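Local atomic coordinates of hydrolase, NUDIX family (Clostridium perfringens ATCC 13124, PDB entry 3F6A), a protein that probably hydrolyses a nucleoside diphosphate linked to another moiety, as many NUDIX family members do, although its own substrate is not established. Residues H134-E138 / N139-M143; S72-S76 / G77-L81. All coordinates share one frame; numbering follows the deposited sequence.

In the fold
Both contacts are local, and along the chain they are in series: interaction 2, at 72-81, closes before interaction 1, at 134-143, opens. Their centres lie 37 Å apart on opposite sides of the chain's centre, and their nearest atoms are about 18 Å apart, so neither touches the other within one chain. The second subunit brings equivalent regions together: Asn139 meets Ser76 and Glu78 of that subunit, so the start of one helix faces the end of another. Interaction 1 begins helix 138-150; interaction 2 ends helix 67-75. Neither includes helix 43-55, which sequence suggests is the Nudix helix of the catalytic motif.

Interaction 1. Residues H134-E138 / N139-M143; sequences HNIQE and NILVM
Ile136 sends CG2, anti to its backbone nitrogen, against the first turn of helix 138-150: this methyl lies 3.5 Å from Leu141 CD2 and 3.7 Å from Ile140 CG2, and both side chains cross that of Ile136 at about a right angle. Gln137 is the N-cap residue. Its backbone O accepts from Leu141 N at 3.1 Å, within the carbonyl plane, while the link to Ile140 N is weak, the N-H pointing well off line. Its side chain, extended beyond CG, runs alongside that of Asn139, and Gln137 NE2 donates to a lone pair of Asn139 OD1 at 3.2 Å. Asn139 OD1 lies 2° out of the Gln137 amide plane and the two amides are 6° apart, so the bond is nearly flat. Asn139 OD1 also binds Ser76 OG of the second subunit, and Lys29 holds Gln137 OE1; together these contacts restrain both amides. From Glu138, backbone O receives Val142 N at 3.0 Å, the next helical bond, while its bent side chain lies beside Leu141, Glu138 OE1 3.8 Å from Leu141 CD1. The buried side rests on the sheet: Ile136 and Ile140 both touch Leu21 of strand 18-23, Ile136 reaches Met30, and Ile140 also packs on Phe12 and Pro32.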
loop_
_atom_site.group_PDB
_atom_site.type_symbol
_atom_site.label_atom_id
_atom_site.label_comp_id
_atom_site.label_asym_id
_atom_site.label_seq_id
_atom_site.Cartn_x
_atom_site.Cartn_y
_atom_site.Cartn_z
ATOM N N HIS A 134 15.807 5.280 24.319
ATOM C CA HIS A 134 17.084 4.839 23.767
ATOM C C HIS A 134 16.980 3.419 23.221
ATOM O O HIS A 134 17.983 2.719 23.075
ATOM C CB HIS A 134 18.173 4.899 24.840
ATOM C CG HIS A 134 18.343 6.256 25.447
ATOM N ND1 HIS A 134 18.636 7.374 24.694
ATOM C CD2 HIS A 134 18.242 6.681 26.728
ATOM C CE1 HIS A 134 18.705 8.428 25.486
ATOM N NE2 HIS A 134 18.470 8.036 26.726
ATOM N N ASN A 135 15.755 2.995 22.933
ATOM C CA ASN A 135 15.523 1.666 22.395
ATOM C C ASN A 135 14.421 1.699 21.339
ATOM O O ASN A 135 13.639 0.756 21.205
ATOM C CB ASN A 135 15.165 0.694 23.525
ATOM C CG ASN A 135 13.846 1.029 24.188
ATOM O OD1 ASN A 135 13.515 2.199 24.385
ATOM N ND2 ASN A 135 13.091 0.001 24.552
ATOM N N ILE A 136 14.373 2.797 20.589
ATOM C CA ILE A 136 13.389 2.974 19.525
ATOM C C ILE A 136 14.077 3.508 18.270
ATOM O O ILE A 136 14.613 4.620 18.274
ATOM C CB ILE A 136 12.294 3.985 19.915
ATOM C CG1 ILE A 136 11.695 3.620 21.273
ATOM C CG2 ILE A 136 11.197 3.991 18.849
ATOM C CD1 ILE A 136 10.682 4.631 21.778
ATOM N N GLN A 137 14.061 2.713 17.204
ATOM C CA GLN A 137 14.673 3.102 15.931
ATOM C C GLN A 137 14.127 4.455 15.494
ATOM O O GLN A 137 12.980 4.785 15.779
ATOM C CB GLN A 137 14.351 2.062 14.860
ATOM C CG GLN A 137 14.629 0.644 15.300
ATOM C CD GLN A 137 13.958 -0.382 14.415
ATOM O OE1 GLN A 137 13.978 -1.575 14.715
ATOM N NE2 GLN A 137 13.363 0.073 13.317
ATOM N N GLU A 138 14.945 5.231 14.791
ATOM C CA GLU A 138 14.528 6.554 14.336
ATOM C C GLU A 138 13.265 6.582 13.469
ATOM O O GLU A 138 12.393 7.430 13.679
ATOM C CB GLU A 138 15.673 7.230 13.574
ATOM C CG GLU A 138 16.958 7.376 14.369
ATOM C CD GLU A 138 16.757 8.114 15.680
ATOM O OE1 GLU A 138 16.118 9.187 15.665
ATOM O OE2 GLU A 138 17.245 7.623 16.720
ATOM N N ASN A 139 13.160 5.676 12.495
ATOM C CA ASN A 139 11.988 5.665 11.621
ATOM C C ASN A 139 10.713 5.310 12.383
ATOM O O ASN A 139 9.612 5.701 11.988
ATOM C CB ASN A 139 12.205 4.720 10.424
ATOM C CG ASN A 139 12.257 3.256 10.819
ATOM O OD1 ASN A 139 12.736 2.905 11.889
ATOM N ND2 ASN A 139 11.783 2.391 9.933
ATOM N N ILE A 140 10.857 4.577 13.482
ATOM C CA ILE A 140 9.693 4.229 14.290
ATOM C C ILE A 140 9.282 5.487 15.053
ATOM O O ILE A 140 8.090 5.769 15.220
ATOM C CB ILE A 140 10.013 3.096 15.285
ATOM C CG1 ILE A 140 10.348 1.814 14.517
ATOM C CG2 ILE A 140 8.827 2.861 16.212
ATOM C CD1 ILE A 140 9.230 1.324 13.607
ATOM N N LEU A 141 10.277 6.250 15.501
ATOM C CA LEU A 141 10.015 7.491 16.225
ATOM C C LEU A 141 9.269 8.454 15.326
ATOM O O LEU A 141 8.376 9.171 15.772
ATOM C CB LEU A 141 11.320 8.151 16.680
ATOM C CG LEU A 141 12.078 7.502 17.837
ATOM C CD1 LEU A 141 13.373 8.262 18.099
ATOM C CD2 LEU A 141 11.200 7.497 19.083
ATOM N N VAL A 142 9.634 8.466 14.049
ATOM C CA VAL A 142 8.991 9.355 13.089
ATOM C C VAL A 142 7.539 8.971 12.820
ATOM O O VAL A 142 6.649 9.822 12.865
ATOM C CB VAL A 142 9.754 9.363 11.750
ATOM C CG1 VAL A 142 8.964 10.100 10.700
ATOM C CG2 VAL A 142 11.113 10.018 11.938
HETATM N N MSE A 143 7.293 7.694 12.543
HETATM C CA MSE A 143 5.931 7.259 12.263
HETATM C C MSE A 143 5.005 7.373 13.466
HETATM O O MSE A 143 3.823 7.686 13.321
HETATM C CB MSE A 143 5.935 5.832 11.714
HETATM C CG MSE A 143 6.611 5.742 10.340
HETATM SE SE MSE A 143 6.427 4.046 9.450
HETATM C CE MSE A 143 7.691 3.045 10.479
#

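Interaction 2. Residues S72-S76 / G77-L81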
loop_
_atom_site.group_PDB
_atom_site.type_symbol
_atom_site.label_atom_id
_atom_site.label_comp_id
_atom_site.label_asym_id
_atom_site.label_seq_id
_atom_site.Cartn_x
_atom_site.Cartn_y
_atom_site.Cartn_z
ATOM N N SER A 72 -17.862 3.272 -7.361
ATOM C CA SER A 72 -17.654 2.705 -8.685
ATOM C C SER A 72 -17.111 1.280 -8.564
ATOM O O SER A 72 -17.443 0.415 -9.374
ATOM C CB SER A 72 -16.699 3.582 -9.504
ATOM O OG SER A 72 -15.471 3.789 -8.835
ATOM N N CYS A 73 -16.292 1.027 -7.545
ATOM C CA CYS A 73 -15.744 -0.310 -7.347
ATOM C C CYS A 73 -16.859 -1.300 -7.025
ATOM O O CYS A 73 -16.939 -2.369 -7.625
ATOM C CB CYS A 73 -14.710 -0.320 -6.215
ATOM S SG CYS A 73 -13.011 0.067 -6.723
ATOM N N ASP A 74 -17.722 -0.940 -6.081
ATOM C CA ASP A 74 -18.828 -1.813 -5.695
ATOM C C ASP A 74 -19.672 -2.207 -6.905
ATOM O O ASP A 74 -20.063 -3.365 -7.044
ATOM C CB ASP A 74 -19.710 -1.136 -4.642
ATOM C CG ASP A 74 -18.966 -0.858 -3.350
ATOM O OD1 ASP A 74 -18.174 -1.724 -2.918
ATOM O OD2 ASP A 74 -19.180 0.221 -2.755
ATOM N N LEU A 75 -19.951 -1.240 -7.774
ATOM C CA LEU A 75 -20.731 -1.502 -8.979
ATOM C C LEU A 75 -20.017 -2.545 -9.828
ATOM O O LEU A 75 -20.622 -3.513 -10.287
ATOM C CB LEU A 75 -20.884 -0.227 -9.810
ATOM C CG LEU A 75 -21.773 0.907 -9.314
ATOM C CD1 LEU A 75 -21.618 2.104 -10.243
ATOM C CD2 LEU A 75 -23.223 0.444 -9.269
ATOM N N SER A 76 -18.722 -2.327 -10.027
ATOM C CA SER A 76 -17.889 -3.215 -10.826
ATOM C C SER A 76 -17.663 -4.562 -10.146
ATOM O O SER A 76 -16.906 -5.394 -10.641
ATOM C CB SER A 76 -16.542 -2.539 -11.102
ATOM O OG SER A 76 -16.718 -1.217 -11.599
ATOM N N GLY A 77 -18.318 -4.770 -9.010
ATOM C CA GLY A 77 -18.171 -6.022 -8.285
ATOM C C GLY A 77 -16.874 -6.144 -7.500
ATOM O O GLY A 77 -16.501 -7.244 -7.078
ATOM N N GLU A 78 -16.184 -5.023 -7.298
ATOM C CA GLU A 78 -14.926 -5.019 -6.556
ATOM C C GLU A 78 -15.074 -4.224 -5.259
ATOM O O GLU A 78 -16.116 -3.622 -5.011
ATOM C CB GLU A 78 -13.811 -4.404 -7.410
ATOM C CG GLU A 78 -13.528 -5.161 -8.699
ATOM C CD GLU A 78 -12.474 -4.483 -9.547
ATOM O OE1 GLU A 78 -12.678 -3.310 -9.919
ATOM O OE2 GLU A 78 -11.441 -5.117 -9.849
ATOM N N LYS A 79 -14.034 -4.219 -4.432
ATOM C CA LYS A 79 -14.096 -3.477 -3.181
ATOM C C LYS A 79 -12.825 -2.696 -2.892
ATOM O O LYS A 79 -11.725 -3.248 -2.889
ATOM C CB LYS A 79 -14.407 -4.421 -2.014
ATOM C CG LYS A 79 -15.815 -5.002 -2.064
ATOM C CD LYS A 79 -16.155 -5.816 -0.823
ATOM C CE LYS A 79 -17.587 -6.348 -0.899
ATOM N NZ LYS A 79 -17.970 -7.149 0.301
ATOM N N LEU A 80 -12.994 -1.401 -2.661
ATOM C CA LEU A 80 -11.883 -0.516 -2.351
ATOM C C LEU A 80 -11.510 -0.751 -0.892
ATOM O O LEU A 80 -12.324 -0.544 0.013
ATOM C CB LEU A 80 -12.296 0.944 -2.559
ATOM C CG LEU A 80 -11.212 1.987 -2.284
ATOM C CD1 LEU A 80 -10.109 1.875 -3.331
ATOM C CD2 LEU A 80 -11.827 3.377 -2.304
ATOM N N LEU A 81 -10.277 -1.189 -0.670
ATOM C CA LEU A 81 -9.806 -1.482 0.674
ATOM C C LEU A 81 -9.095 -0.292 1.298
ATOM O O LEU A 81 -8.802 0.690 0.620
ATOM C CB LEU A 81 -8.848 -2.674 0.631
ATOM C CG LEU A 81 -9.364 -3.930 -0.067
ATOM C CD1 LEU A 81 -8.253 -4.972 -0.114
ATOM C CD2 LEU A 81 -10.586 -4.466 0.663
HETATM O O HOH W 1 -15.781 -0.406 -2.520
#
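Cys73, Asp74, Gly77 and Glu78 form a Schellman motif, the C-terminal cap of helix 67-75, at the surface and just before strand 79-81. Two backbone bonds define it. Glu78 N donates to Cys73 O at 2.8 Å, reaching back over the last turn with an N-H...O angle of 155°, and Gly77 N donates to Asp74 O at 3.0 Å. Both donors lie above the plane of the carbonyl they meet, the second markedly so, as the chain swings away from the helix axis. Gly77 has a phi of +77°, the positive value by which the motif reverses the chain.

Beyond Gly77, the chain turns back past the last turn of the helix at a slant. Asp74 CA makes a CH...O contact with Glu78 O at 3.3 Å. With CG turned beside the backbone nitrogen of Asp74, the carboxylate lies beside the chain that leaves the turn, and this rotation brings OD1 to a water: the water gives a proton to Asp74 OD1 at 2.8 Å and accepts from Leu80 N at 3.0 Å, tying the helix to the strand. Cys73 SG approaches Leu80 CB at 4.3 Å, a loose apolar contact, while Leu80 packs back on Leu69 and Lys70 of the same helix.

The second subunit continues the structure: Lys79, Leu80 and Leu81 pair antiparallel with one of its strands, extending the sheet across the interface, and Leu80 packs on Ile88 of that subunit. Chemically, main-chain bonds hold the turn, and one water links the helix end to the strand that follows. Asp74 OD1 and Lys79 NZ, 6.3 Å apart, form no salt bridge, so their opposite charges probably contribute at most a diffuse attraction.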